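Local coordinates for protein extracellular invertase (Aspergillus kawachii, PDB 5XH8) that probably hydrolyses sucrose and transfers fructosyl units to form fructooligosaccharides such as 1-kestose, as a secreted beta-fructofuranosidase of glycoside hydrolase family 32, at residues Ser232-Gly237 and Gly241-Asn246; Val399-Gly404 and Thr408-Thr413; Val445-Ser450 and Ser475-Leu480; Ser467-Gly472 and Leu526-Asn531; Thr488-Phe493 and Ser576-Gly581. All coordinates share one frame; numbering follows the deposited sequence.

How the contacts relate
The five contacts sample both halves of a family 32 enzyme, a beta-propeller followed by a beta-sandwich. Contact 1 comes first, in a loop between strands 219-227 and 247-248 of the N-terminal propeller, and contact 2 is the hairpin 398-403/408-418, its centre about 26 Å from that of contact 1. Contacts 3, 4 and 5 all fall in the C-terminal sandwich. Contacts 3 and 5, with centres about 10 Å apart, share the sheet holding strands 444-446, 574-580, 474-481 and 487-492. Contact 4 touches contact 5 and also contact 2, where L411 packs on F527, so the hairpin and the sandwich are joined directly.

Contact 1 (Ser232-Gly237 and Gly241-Asn246); sequences STWGNG and GRWAFN
G241 turns its carbonyl to T233: the hydroxyl OG1 donates to G241 O at 2.6 Å, lying in the carbonyl plane, because chi1 of -173° sets OG1 anti to the backbone N of T233. The amide of G241 is bridged by a water to G237 O. Next, R242 lays one face of its guanidinium over T233, with T233 CB 3.8 Å above the plane; R242 NH2 bonds to N231 O just upstream, which helps fix the flat group there. W243 then makes the largest single contribution. Its backbone N donates to S232 O at 2.8 Å, a bent bond of 135°, and its indole meets S232 at the edge, CD1 lying 3.2 Å from OG, a hydroxyl already paired with P229 O. Farther round that edge a water accepts from W243 NE1 (2.9 Å) and donates to T233 O. Over one indole face sit W234 N and another water, while W243 CZ2 packs on W234 CB at 3.7 Å, the two tryptophans running side by side. W234 opens a type II' turn to G237, in which G235 N bonds a glycerol, also approached by the W234 side chain. This is a folded loop between consecutive sheets of the GH32 beta-propeller.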
# COMPACT_ATOMS: atom_id res chain seq x y z
N SER A 232 -21.56 7.22 -21.77
CA SER A 232 -21.91 8.36 -22.58
C SER A 232 -21.03 8.31 -23.82
O SER A 232 -20.14 7.43 -23.96
CB SER A 232 -21.72 9.66 -21.79
OG SER A 232 -20.41 9.78 -21.26
N THR A 233 -21.29 9.23 -24.74
CA THR A 233 -20.60 9.25 -26.03
C THR A 233 -20.38 10.68 -26.55
O THR A 233 -21.14 11.59 -26.20
CB THR A 233 -21.37 8.42 -27.06
OG1 THR A 233 -20.59 8.34 -28.25
CG2 THR A 233 -22.75 9.07 -27.38
N TRP A 234 -19.33 10.87 -27.35
CA TRP A 234 -19.10 12.12 -28.07
C TRP A 234 -20.14 12.21 -29.21
O TRP A 234 -20.29 11.25 -30.00
CB TRP A 234 -17.70 12.16 -28.66
CG TRP A 234 -17.35 13.43 -29.33
CD1 TRP A 234 -17.04 13.59 -30.65
CD2 TRP A 234 -17.32 14.72 -28.74
NE1 TRP A 234 -16.78 14.92 -30.91
CE2 TRP A 234 -16.94 15.64 -29.76
CE3 TRP A 234 -17.54 15.21 -27.44
CZ2 TRP A 234 -16.80 17.02 -29.52
CZ3 TRP A 234 -17.39 16.58 -27.20
CH2 TRP A 234 -17.02 17.47 -28.24
N GLY A 235 -20.84 13.35 -29.27
CA GLY A 235 -21.93 13.54 -30.24
C GLY A 235 -23.01 12.49 -30.02
O GLY A 235 -23.49 12.31 -28.91
N ASN A 236 -23.36 11.76 -31.07
CA ASN A 236 -24.36 10.69 -30.98
C ASN A 236 -23.77 9.28 -31.19
O ASN A 236 -24.52 8.35 -31.53
CB ASN A 236 -25.45 10.92 -32.02
CG ASN A 236 -24.93 10.89 -33.45
OD1 ASN A 236 -23.75 10.59 -33.70
ND2 ASN A 236 -25.80 11.19 -34.39
N GLY A 237 -22.46 9.12 -31.01
CA GLY A 237 -21.83 7.80 -31.11
C GLY A 237 -21.33 7.46 -32.50
O GLY A 237 -20.89 6.34 -32.73
N GLY A 241 -16.78 6.48 -31.11
CA GLY A 241 -17.19 5.36 -30.29
C GLY A 241 -17.99 5.83 -29.10
O GLY A 241 -18.85 6.70 -29.25
N ARG A 242 -17.70 5.24 -27.94
CA ARG A 242 -18.29 5.67 -26.68
C ARG A 242 -17.21 5.87 -25.62
O ARG A 242 -16.12 5.27 -25.66
CB ARG A 242 -19.33 4.67 -26.18
CG ARG A 242 -20.35 4.19 -27.22
CD ARG A 242 -21.53 3.49 -26.54
NE ARG A 242 -22.34 4.46 -25.78
CZ ARG A 242 -23.33 5.21 -26.28
NH1 ARG A 242 -23.70 5.14 -27.54
NH2 ARG A 242 -23.97 6.07 -25.48
N TRP A 243 -17.50 6.77 -24.68
CA TRP A 243 -16.69 6.93 -23.49
C TRP A 243 -16.77 5.66 -22.63
O TRP A 243 -15.83 5.34 -21.92
CB TRP A 243 -17.14 8.16 -22.68
CG TRP A 243 -17.11 9.48 -23.43
CD1 TRP A 243 -18.10 10.44 -23.42
CD2 TRP A 243 -16.06 10.01 -24.26
NE1 TRP A 243 -17.72 11.53 -24.19
CE2 TRP A 243 -16.48 11.29 -24.72
CE3 TRP A 243 -14.80 9.52 -24.68
CZ2 TRP A 243 -15.69 12.08 -25.55
CZ3 TRP A 243 -14.02 10.31 -25.51
CH2 TRP A 243 -14.46 11.58 -25.94
N ALA A 244 -17.91 4.97 -22.69
CA ALA A 244 -18.04 3.60 -22.25
C ALA A 244 -17.84 3.47 -20.73
O ALA A 244 -18.14 4.42 -19.98
CB ALA A 244 -17.11 2.70 -23.08
N PHE A 245 -17.37 2.32 -20.26
CA PHE A 245 -17.41 2.04 -18.81
C PHE A 245 -16.14 2.28 -18.02
O PHE A 245 -16.17 2.27 -16.79
CB PHE A 245 -17.90 0.63 -18.59
CG PHE A 245 -19.32 0.41 -19.05
CD1 PHE A 245 -19.61 0.08 -20.36
CD2 PHE A 245 -20.38 0.53 -18.14
CE1 PHE A 245 -20.91 -0.14 -20.78
CE2 PHE A 245 -21.70 0.32 -18.55
CZ PHE A 245 -21.96 -0.02 -19.87
N ASN A 246 -15.03 2.50 -18.72
CA ASN A 246 -13.73 2.66 -18.06
C ASN A 246 -12.73 3.18 -19.09
O ASN A 246 -12.78 2.77 -20.23
CB ASN A 246 -13.26 1.31 -17.49
CG ASN A 246 -12.02 1.44 -16.64
OD1 ASN A 246 -12.04 2.09 -15.59
ND2 ASN A 246 -10.94 0.81 -17.07
O HOH W 1 -19.62 13.73 -24.35
O HOH W 2 -18.80 9.02 -30.79
O HOH W 3 -17.13 8.87 -27.32
O HOH W 4 -18.13 5.51 -33.52

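Contact 2 (Val399-Gly404 and Thr408-Thr413)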
# COMPACT_ATOMS: atom_id res chain seq x y z
N VAL A 399 -14.16 23.80 -37.28
CA VAL A 399 -13.92 24.96 -38.12
C VAL A 399 -13.01 25.90 -37.35
O VAL A 399 -13.33 26.26 -36.25
CB VAL A 399 -15.25 25.67 -38.47
CG1 VAL A 399 -15.00 27.00 -39.19
CG2 VAL A 399 -16.16 24.76 -39.30
N VAL A 400 -11.87 26.26 -37.92
CA VAL A 400 -10.96 27.25 -37.30
C VAL A 400 -10.83 28.60 -38.05
O VAL A 400 -10.19 29.52 -37.54
CB VAL A 400 -9.54 26.68 -37.08
CG1 VAL A 400 -9.60 25.44 -36.20
CG2 VAL A 400 -8.82 26.41 -38.40
N SER A 401 -11.39 28.69 -39.26
CA SER A 401 -11.58 29.97 -39.96
C SER A 401 -12.59 29.80 -41.09
O SER A 401 -12.94 28.66 -41.45
CB SER A 401 -10.28 30.52 -40.52
OG SER A 401 -9.74 29.63 -41.46
N SER A 402 -13.05 30.92 -41.64
CA SER A 402 -14.03 30.91 -42.72
C SER A 402 -13.84 32.09 -43.67
O SER A 402 -13.39 33.16 -43.27
CB SER A 402 -15.44 30.91 -42.15
OG SER A 402 -15.55 31.94 -41.19
N ASP A 403 -14.15 31.84 -44.94
CA ASP A 403 -14.02 32.83 -45.99
C ASP A 403 -15.40 32.93 -46.65
O ASP A 403 -15.78 32.07 -47.45
CB ASP A 403 -12.94 32.40 -46.99
CG ASP A 403 -12.55 33.51 -47.97
OD1 ASP A 403 -13.30 34.50 -48.11
OD2 ASP A 403 -11.49 33.37 -48.62
N GLY A 404 -16.15 33.96 -46.26
CA GLY A 404 -17.50 34.22 -46.78
C GLY A 404 -17.54 34.53 -48.27
O GLY A 404 -18.51 34.20 -48.93
N THR A 408 -16.00 29.15 -48.14
CA THR A 408 -15.21 28.03 -47.62
C THR A 408 -14.96 28.13 -46.12
O THR A 408 -15.24 29.16 -45.49
CB THR A 408 -13.84 27.93 -48.34
OG1 THR A 408 -13.11 29.15 -48.18
CG2 THR A 408 -14.00 27.64 -49.82
N VAL A 409 -14.43 27.05 -45.55
CA VAL A 409 -13.88 27.00 -44.18
C VAL A 409 -12.52 26.27 -44.16
O VAL A 409 -12.25 25.43 -45.02
CB VAL A 409 -14.83 26.30 -43.18
CG1 VAL A 409 -16.06 27.16 -42.91
CG2 VAL A 409 -15.25 24.91 -43.65
N GLU A 410 -11.67 26.62 -43.20
CA GLU A 410 -10.52 25.79 -42.85
C GLU A 410 -10.92 24.86 -41.69
O GLU A 410 -11.42 25.32 -40.65
CB GLU A 410 -9.33 26.63 -42.43
CG GLU A 410 -8.05 25.82 -42.32
CD GLU A 410 -6.84 26.66 -42.01
OE1 GLU A 410 -6.97 27.63 -41.24
OE2 GLU A 410 -5.75 26.34 -42.53
N LEU A 411 -10.70 23.56 -41.87
CA LEU A 411 -10.97 22.58 -40.83
C LEU A 411 -9.69 22.19 -40.13
O LEU A 411 -8.59 22.28 -40.70
CB LEU A 411 -11.65 21.34 -41.39
CG LEU A 411 -13.04 21.50 -42.01
CD1 LEU A 411 -13.58 20.13 -42.38
CD2 LEU A 411 -14.00 22.22 -41.06
N GLN A 412 -9.85 21.75 -38.88
CA GLN A 412 -8.75 21.26 -38.05
C GLN A 412 -9.11 19.88 -37.52
O GLN A 412 -10.26 19.63 -37.14
CB GLN A 412 -8.53 22.22 -36.89
CG GLN A 412 -7.24 22.02 -36.11
CD GLN A 412 -7.28 22.69 -34.75
OE1 GLN A 412 -8.12 22.39 -33.91
NE2 GLN A 412 -6.37 23.60 -34.53
N THR A 413 -8.12 18.99 -37.48
CA THR A 413 -8.30 17.63 -36.96
C THR A 413 -6.95 17.06 -36.55
O THR A 413 -5.89 17.71 -36.71
CB THR A 413 -8.98 16.72 -38.01
OG1 THR A 413 -9.42 15.51 -37.39
CG2 THR A 413 -8.04 16.38 -39.13
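V399-D403 and T408-Q412 are the two arms of an antiparallel beta hairpin, with a beta bulge at V400 and S401. V399 pairs with L411 and S402 with V409, so the first strand spends one extra residue opposite E410. Both bulge residues are tied to it: V400 N donates to E410 O at 2.9 Å and E410 N to S401 O at 3.0 Å. Nearer the turn, D403 and T408 exchange two backbone bonds. On one face V399 forks over the other strand, CG1 meeting V409 CG1 at 3.9 Å and CG2 meeting L411 CD2 at 3.8 Å. The other face is more polar; S401 OG lies 3.2 Å from E410 CB and makes a weak bond to OE1. V400 CG1 meets Q412 CB at 3.5 Å, the side chains crossing at about a right angle. Strand 408-418 is in turn bonded to strand 366-385, while helix 388-391 packs on V399, S402 and V409, and L411 reaches F527.

Contact 3 (Val445-Ser450 and Ser475-Leu480)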
# COMPACT_ATOMS: atom_id res chain seq x y z
N VAL A 445 -11.06 -5.81 -61.71
CA VAL A 445 -10.19 -5.68 -62.86
C VAL A 445 -8.76 -5.95 -62.42
O VAL A 445 -8.14 -5.09 -61.79
CB VAL A 445 -10.30 -4.25 -63.45
CG1 VAL A 445 -9.38 -4.10 -64.66
CG2 VAL A 445 -11.75 -3.93 -63.79
N PRO A 446 -8.20 -7.14 -62.77
CA PRO A 446 -6.82 -7.46 -62.37
C PRO A 446 -5.81 -6.39 -62.74
O PRO A 446 -5.92 -5.78 -63.79
CB PRO A 446 -6.53 -8.76 -63.13
CG PRO A 446 -7.87 -9.40 -63.28
CD PRO A 446 -8.83 -8.26 -63.49
N PHE A 447 -4.83 -6.16 -61.87
CA PHE A 447 -3.69 -5.31 -62.22
C PHE A 447 -2.88 -6.04 -63.29
O PHE A 447 -2.85 -7.27 -63.31
CB PHE A 447 -2.77 -5.05 -60.99
CG PHE A 447 -3.21 -3.90 -60.09
CD1 PHE A 447 -4.54 -3.48 -60.01
CD2 PHE A 447 -2.26 -3.25 -59.30
CE1 PHE A 447 -4.90 -2.42 -59.18
CE2 PHE A 447 -2.63 -2.19 -58.47
CZ PHE A 447 -3.95 -1.78 -58.41
N LYS A 448 -2.23 -5.28 -64.17
CA LYS A 448 -1.32 -5.87 -65.14
C LYS A 448 -0.16 -6.55 -64.44
O LYS A 448 0.32 -7.60 -64.89
CB LYS A 448 -0.77 -4.80 -66.10
CG LYS A 448 -0.13 -5.40 -67.34
CD LYS A 448 0.68 -4.37 -68.12
CE LYS A 448 1.38 -5.01 -69.31
NZ LYS A 448 2.48 -4.13 -69.78
N ARG A 449 0.31 -5.95 -63.35
CA ARG A 449 1.34 -6.55 -62.51
C ARG A 449 0.95 -6.48 -61.02
O ARG A 449 0.42 -5.49 -60.54
CB ARG A 449 2.65 -5.84 -62.74
CG ARG A 449 3.83 -6.52 -62.09
CD ARG A 449 5.02 -5.61 -62.17
NE ARG A 449 6.09 -6.06 -61.30
CZ ARG A 449 7.27 -5.46 -61.20
NH1 ARG A 449 7.53 -4.36 -61.91
NH2 ARG A 449 8.19 -5.94 -60.37
N SER A 450 1.19 -7.57 -60.30
CA SER A 450 0.89 -7.66 -58.88
C SER A 450 2.20 -7.99 -58.20
O SER A 450 3.13 -8.52 -58.85
CB SER A 450 -0.14 -8.73 -58.61
OG SER A 450 -1.44 -8.29 -58.90
N SER A 475 -16.11 1.38 -53.90
CA SER A 475 -14.91 1.27 -54.72
C SER A 475 -13.63 1.13 -53.87
O SER A 475 -13.49 1.76 -52.82
CB SER A 475 -14.81 2.49 -55.65
OG SER A 475 -16.09 2.91 -56.13
N GLY A 476 -12.70 0.32 -54.36
CA GLY A 476 -11.40 0.19 -53.74
C GLY A 476 -10.53 -0.82 -54.44
O GLY A 476 -10.40 -0.79 -55.67
N PHE A 477 -9.92 -1.72 -53.67
CA PHE A 477 -9.05 -2.74 -54.22
C PHE A 477 -9.33 -4.09 -53.61
O PHE A 477 -9.80 -4.20 -52.48
CB PHE A 477 -7.58 -2.40 -54.02
CG PHE A 477 -7.17 -1.09 -54.63
CD1 PHE A 477 -6.71 -1.04 -55.94
CD2 PHE A 477 -7.24 0.09 -53.89
CE1 PHE A 477 -6.35 0.17 -56.51
CE2 PHE A 477 -6.86 1.29 -54.45
CZ PHE A 477 -6.42 1.34 -55.76
N GLN A 478 -9.02 -5.12 -54.39
CA GLN A 478 -9.03 -6.48 -53.94
C GLN A 478 -7.56 -6.88 -53.84
O GLN A 478 -6.81 -6.69 -54.79
CB GLN A 478 -9.79 -7.36 -54.93
CG GLN A 478 -10.15 -8.71 -54.37
CD GLN A 478 -10.84 -9.60 -55.39
OE1 GLN A 478 -10.20 -10.18 -56.27
NE2 GLN A 478 -12.14 -9.74 -55.25
N ILE A 479 -7.15 -7.41 -52.70
CA ILE A 479 -5.74 -7.75 -52.46
C ILE A 479 -5.62 -9.16 -51.95
O ILE A 479 -6.61 -9.77 -51.56
CB ILE A 479 -5.06 -6.77 -51.46
CG1 ILE A 479 -5.74 -6.83 -50.08
CG2 ILE A 479 -5.09 -5.36 -52.03
CD1 ILE A 479 -5.02 -6.02 -49.01
N LEU A 480 -4.39 -9.66 -51.92
CA LEU A 480 -4.10 -11.00 -51.40
C LEU A 480 -5.05 -12.06 -52.04
O LEU A 480 -5.67 -12.87 -51.35
CB LEU A 480 -4.19 -11.00 -49.86
CG LEU A 480 -3.22 -10.06 -49.13
CD1 LEU A 480 -3.62 -9.87 -47.66
CD2 LEU A 480 -1.80 -10.58 -49.25
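F447 and F477 make this contact by themselves, burying nearly equal areas against each other. They meet rim to rim: F447 CZ comes to 3.6 Å from F477 CE1 and 3.8 Å from F477 CD1, with the ring centroids 6.0 Å apart and the planes at 80°. F477 CE1 lies at the edge of the F447 ring, near its plane, and neither ring sits over the other's face, so despite the steep angle this is not a T-shaped stack. In F477 the CG atom stands anti to the carbonyl carbon (chi1 -58°), beside the backbone N, which carries the ring toward F447. F447 lies just past the end of strand 444-446 and F477 on strand 474-481, two strands of one sheet. Strand 574-580 runs between them: the backbone of F447 bonds to I575 on it, and it pairs in turn with strand 474-481. The rings therefore meet across an intervening strand, held by apolar contact alone. Around them the cluster grows, F447 meeting the ring of F577 and F477 lying edge-to-face with F587. V590, on strand 585-594 of the other sheet, touches both phenylalanines. Such an aromatic layer is part of the hydrophobic core between the two sheets of the GH32 C-terminal beta-sandwich.

Contact 4 (Ser467-Gly472 and Leu526-Asn531); sequences SARGSG and LFDVLN
R469 reaches L526 and D528 by a twice-bent side chain: CG leaves anti to the backbone N (chi1 -174°), then the chain bends at chi2 (79°) and again at chi3 (63°), swinging the guanidinium onto the start of the other segment. R469 NH1 donates to L526 O at 2.8 Å, almost straight onto the end of the carbonyl, and R469 NH2 donates to the same L526 O at 2.9 Å from a more tilted position; the oxygen lies in the guanidinium plane for both. R469 NH2 spends its other hydrogen on a salt bridge to D528 OD1 at 3.0 Å, coming from above the carboxylate, whose plane is nearly perpendicular to the guanidinium. With L526 O and D528 OD1 both engaged, the group's rotation is well fixed. The arginine rides on a type II turn, A468 to S471, in the loop between strands 455-463 and 474-481, which belong to the two different sheets of the C-terminal beta-sandwich. A468 O closes this turn by accepting from S471 N at 3.0 Å and from S471 OG at 2.7 Å. L389 of helix 388-391 packs on R469 and D528 alike, while D528 OD2 has a weak bond to N387 ND2.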
# COMPACT_ATOMS: atom_id res chain seq x y z
N SER A 467 -22.43 12.85 -57.82
CA SER A 467 -23.50 11.86 -57.62
C SER A 467 -23.16 10.67 -56.71
O SER A 467 -24.06 9.94 -56.31
CB SER A 467 -23.98 11.31 -58.96
OG SER A 467 -22.90 10.80 -59.71
N ALA A 468 -21.87 10.44 -56.42
CA ALA A 468 -21.47 9.38 -55.47
C ALA A 468 -22.03 9.63 -54.06
O ALA A 468 -22.42 8.68 -53.37
CB ALA A 468 -19.96 9.22 -55.44
N ARG A 469 -22.08 10.90 -53.66
CA ARG A 469 -22.61 11.32 -52.35
C ARG A 469 -23.97 10.68 -52.05
O ARG A 469 -24.84 10.63 -52.92
CB ARG A 469 -22.72 12.85 -52.31
CG ARG A 469 -23.13 13.46 -50.97
CD ARG A 469 -21.97 13.52 -49.99
NE ARG A 469 -20.85 14.37 -50.40
CZ ARG A 469 -19.65 14.40 -49.79
NH1 ARG A 469 -19.41 13.64 -48.72
NH2 ARG A 469 -18.68 15.19 -50.25
N GLY A 470 -24.13 10.14 -50.85
CA GLY A 470 -25.36 9.47 -50.45
C GLY A 470 -25.78 8.23 -51.23
O GLY A 470 -26.89 7.75 -51.02
N SER A 471 -24.92 7.71 -52.10
CA SER A 471 -25.29 6.62 -53.02
C SER A 471 -24.80 5.27 -52.53
O SER A 471 -24.11 5.18 -51.50
CB SER A 471 -24.69 6.87 -54.40
OG SER A 471 -23.35 6.40 -54.46
N GLY A 472 -25.12 4.23 -53.30
CA GLY A 472 -24.68 2.86 -53.02
C GLY A 472 -23.33 2.48 -53.60
O GLY A 472 -23.03 1.29 -53.71
N LEU A 526 -15.34 12.47 -46.60
CA LEU A 526 -14.70 13.19 -47.69
C LEU A 526 -15.59 14.43 -47.87
O LEU A 526 -16.77 14.31 -48.20
CB LEU A 526 -14.69 12.32 -48.96
CG LEU A 526 -13.87 11.02 -48.81
CD1 LEU A 526 -13.99 10.09 -50.02
CD2 LEU A 526 -12.40 11.36 -48.55
N PHE A 527 -15.02 15.60 -47.59
CA PHE A 527 -15.80 16.85 -47.61
C PHE A 527 -15.92 17.38 -49.04
O PHE A 527 -15.23 16.91 -49.96
CB PHE A 527 -15.12 17.92 -46.76
CG PHE A 527 -14.96 17.55 -45.32
CD1 PHE A 527 -15.99 17.77 -44.41
CD2 PHE A 527 -13.76 17.02 -44.85
CE1 PHE A 527 -15.83 17.45 -43.07
CE2 PHE A 527 -13.60 16.69 -43.51
CZ PHE A 527 -14.63 16.91 -42.62
N ASP A 528 -16.79 18.37 -49.22
CA ASP A 528 -16.82 19.12 -50.49
C ASP A 528 -15.72 20.17 -50.41
O ASP A 528 -15.61 20.86 -49.40
CB ASP A 528 -18.20 19.72 -50.72
CG ASP A 528 -19.25 18.66 -50.94
OD1 ASP A 528 -19.01 17.73 -51.73
OD2 ASP A 528 -20.32 18.72 -50.32
N VAL A 529 -14.91 20.24 -51.46
CA VAL A 529 -13.70 21.05 -51.50
C VAL A 529 -13.72 21.94 -52.76
O VAL A 529 -14.34 21.59 -53.76
CB VAL A 529 -12.47 20.12 -51.47
CG1 VAL A 529 -11.17 20.90 -51.58
CG2 VAL A 529 -12.47 19.31 -50.17
N LEU A 530 -13.03 23.08 -52.69
CA LEU A 530 -13.00 24.07 -53.77
C LEU A 530 -11.55 24.32 -54.22
O LEU A 530 -10.73 24.76 -53.43
CB LEU A 530 -13.62 25.37 -53.27
CG LEU A 530 -14.08 26.36 -54.34
CD1 LEU A 530 -15.48 25.96 -54.83
CD2 LEU A 530 -14.06 27.79 -53.81
N ASN A 531 -11.25 24.04 -55.49
CA ASN A 531 -9.93 24.29 -56.07
C ASN A 531 -10.07 24.73 -57.51
O ASN A 531 -10.80 24.10 -58.28
CB ASN A 531 -9.06 23.04 -56.00
CG ASN A 531 -8.37 22.88 -54.66
OD1 ASN A 531 -7.26 23.38 -54.46
ND2 ASN A 531 -9.02 22.18 -53.74

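Contact 5 (Thr488-Phe493 and Ser576-Gly581)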
# COMPACT_ATOMS: atom_id res chain seq x y z
N THR A 488 -10.97 -7.63 -49.66
CA THR A 488 -11.42 -6.41 -50.34
C THR A 488 -11.48 -5.26 -49.37
O THR A 488 -12.06 -5.37 -48.28
CB THR A 488 -12.78 -6.63 -51.03
OG1 THR A 488 -12.69 -7.81 -51.82
CG2 THR A 488 -13.09 -5.50 -51.97
N VAL A 489 -10.85 -4.16 -49.77
CA VAL A 489 -10.78 -2.94 -48.99
C VAL A 489 -11.44 -1.87 -49.84
O VAL A 489 -10.96 -1.60 -50.95
CB VAL A 489 -9.31 -2.51 -48.71
CG1 VAL A 489 -9.27 -1.17 -47.99
CG2 VAL A 489 -8.58 -3.58 -47.93
N TYR A 490 -12.50 -1.24 -49.35
CA TYR A 490 -13.22 -0.27 -50.18
C TYR A 490 -13.83 0.89 -49.41
O TYR A 490 -14.09 0.77 -48.22
CB TYR A 490 -14.29 -1.00 -50.99
CG TYR A 490 -15.36 -1.69 -50.18
CD1 TYR A 490 -15.22 -3.02 -49.77
CD2 TYR A 490 -16.55 -1.05 -49.87
CE1 TYR A 490 -16.22 -3.67 -49.08
CE2 TYR A 490 -17.55 -1.69 -49.16
CZ TYR A 490 -17.38 -3.00 -48.77
OH TYR A 490 -18.38 -3.62 -48.07
N TYR A 491 -14.02 2.02 -50.10
CA TYR A 491 -14.81 3.13 -49.57
C TYR A 491 -16.27 2.97 -49.97
O TYR A 491 -16.58 2.53 -51.07
CB TYR A 491 -14.28 4.48 -50.06
CG TYR A 491 -14.92 5.63 -49.32
CD1 TYR A 491 -14.48 5.98 -48.03
CD2 TYR A 491 -15.98 6.36 -49.87
CE1 TYR A 491 -15.07 7.02 -47.33
CE2 TYR A 491 -16.58 7.40 -49.17
CZ TYR A 491 -16.12 7.74 -47.90
OH TYR A 491 -16.71 8.77 -47.19
N GLN A 492 -17.15 3.35 -49.07
CA GLN A 492 -18.57 3.20 -49.18
C GLN A 492 -19.20 4.54 -48.77
O GLN A 492 -19.02 4.99 -47.62
CB GLN A 492 -18.97 2.08 -48.23
CG GLN A 492 -20.43 1.74 -48.14
CD GLN A 492 -20.66 0.51 -47.30
OE1 GLN A 492 -20.80 0.58 -46.09
NE2 GLN A 492 -20.70 -0.64 -47.95
N PHE A 493 -19.92 5.20 -49.69
CA PHE A 493 -20.57 6.49 -49.36
C PHE A 493 -21.81 6.37 -48.50
O PHE A 493 -22.09 7.31 -47.78
CB PHE A 493 -20.90 7.31 -50.62
CG PHE A 493 -19.74 8.08 -51.15
CD1 PHE A 493 -18.89 7.50 -52.07
CD2 PHE A 493 -19.48 9.37 -50.71
CE1 PHE A 493 -17.81 8.20 -52.57
CE2 PHE A 493 -18.39 10.07 -51.20
CZ PHE A 493 -17.56 9.48 -52.13
N SER A 576 -6.41 -6.28 -57.59
CA SER A 576 -7.33 -5.82 -58.63
C SER A 576 -8.03 -4.55 -58.19
O SER A 576 -8.28 -4.36 -56.99
CB SER A 576 -8.38 -6.88 -58.89
OG SER A 576 -7.75 -8.06 -59.33
N PHE A 577 -8.38 -3.70 -59.17
CA PHE A 577 -9.35 -2.62 -58.95
C PHE A 577 -10.68 -3.28 -58.62
O PHE A 577 -10.96 -4.39 -59.09
CB PHE A 577 -9.55 -1.73 -60.19
CG PHE A 577 -8.30 -1.04 -60.65
CD1 PHE A 577 -7.93 0.18 -60.12
CD2 PHE A 577 -7.49 -1.62 -61.62
CE1 PHE A 577 -6.77 0.81 -60.53
CE2 PHE A 577 -6.32 -0.99 -62.04
CZ PHE A 577 -5.96 0.22 -61.49
N PHE A 578 -11.47 -2.62 -57.79
CA PHE A 578 -12.80 -3.11 -57.46
C PHE A 578 -13.76 -1.93 -57.47
O PHE A 578 -13.43 -0.86 -56.97
CB PHE A 578 -12.83 -3.78 -56.08
CG PHE A 578 -14.20 -3.84 -55.48
CD1 PHE A 578 -15.11 -4.80 -55.91
CD2 PHE A 578 -14.60 -2.93 -54.52
CE1 PHE A 578 -16.39 -4.86 -55.37
CE2 PHE A 578 -15.87 -2.98 -53.97
CZ PHE A 578 -16.77 -3.95 -54.39
N HIS A 579 -14.95 -2.16 -58.03
CA HIS A 579 -16.00 -1.14 -58.12
C HIS A 579 -17.33 -1.87 -58.31
O HIS A 579 -17.40 -2.81 -59.11
CB HIS A 579 -15.69 -0.17 -59.26
CG HIS A 579 -16.79 0.81 -59.56
ND1 HIS A 579 -17.32 1.64 -58.60
CD2 HIS A 579 -17.45 1.08 -60.71
CE1 HIS A 579 -18.27 2.38 -59.14
NE2 HIS A 579 -18.37 2.06 -60.42
N ASN A 580 -18.37 -1.49 -57.55
CA ASN A 580 -19.63 -2.25 -57.55
C ASN A 580 -20.62 -1.84 -58.66
O ASN A 580 -21.75 -2.32 -58.70
CB ASN A 580 -20.32 -2.21 -56.18
CG ASN A 580 -20.88 -0.85 -55.85
OD1 ASN A 580 -20.44 0.17 -56.39
ND2 ASN A 580 -21.82 -0.81 -54.92
N GLY A 581 -20.21 -0.92 -59.52
CA GLY A 581 -21.02 -0.50 -60.64
C GLY A 581 -21.92 0.67 -60.36
O GLY A 581 -22.45 1.24 -61.30
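F578 is covered on one face by the methyl of T488, a CH-pi contact in which CG2 stands 4.2 Å from the ring centroid and 20° off the normal. Beside it Y490 CB touches F578 CE2 at 3.9 Å. The tyrosine ring itself lies obliquely to the phenylalanine, centroids 5.8 Å apart and planes at 56°. T488 places its methyl here because CG2 is anti to its backbone N, with OG1 turned beside that N. N580 N lies over the opposite face of F578. One shell farther out, strand 474-481 runs between the two segments and sets their spacing: V489 bonds to F477 on one flank, and F578 to G476 on the other. K474 touches both aromatics. On the far side, T488 and Y490 bond to D501 and I499. With F577 and H579 turned to the opposite face, this is a cross-strand cluster on the outer surface of a GH32 beta-sandwich sheet.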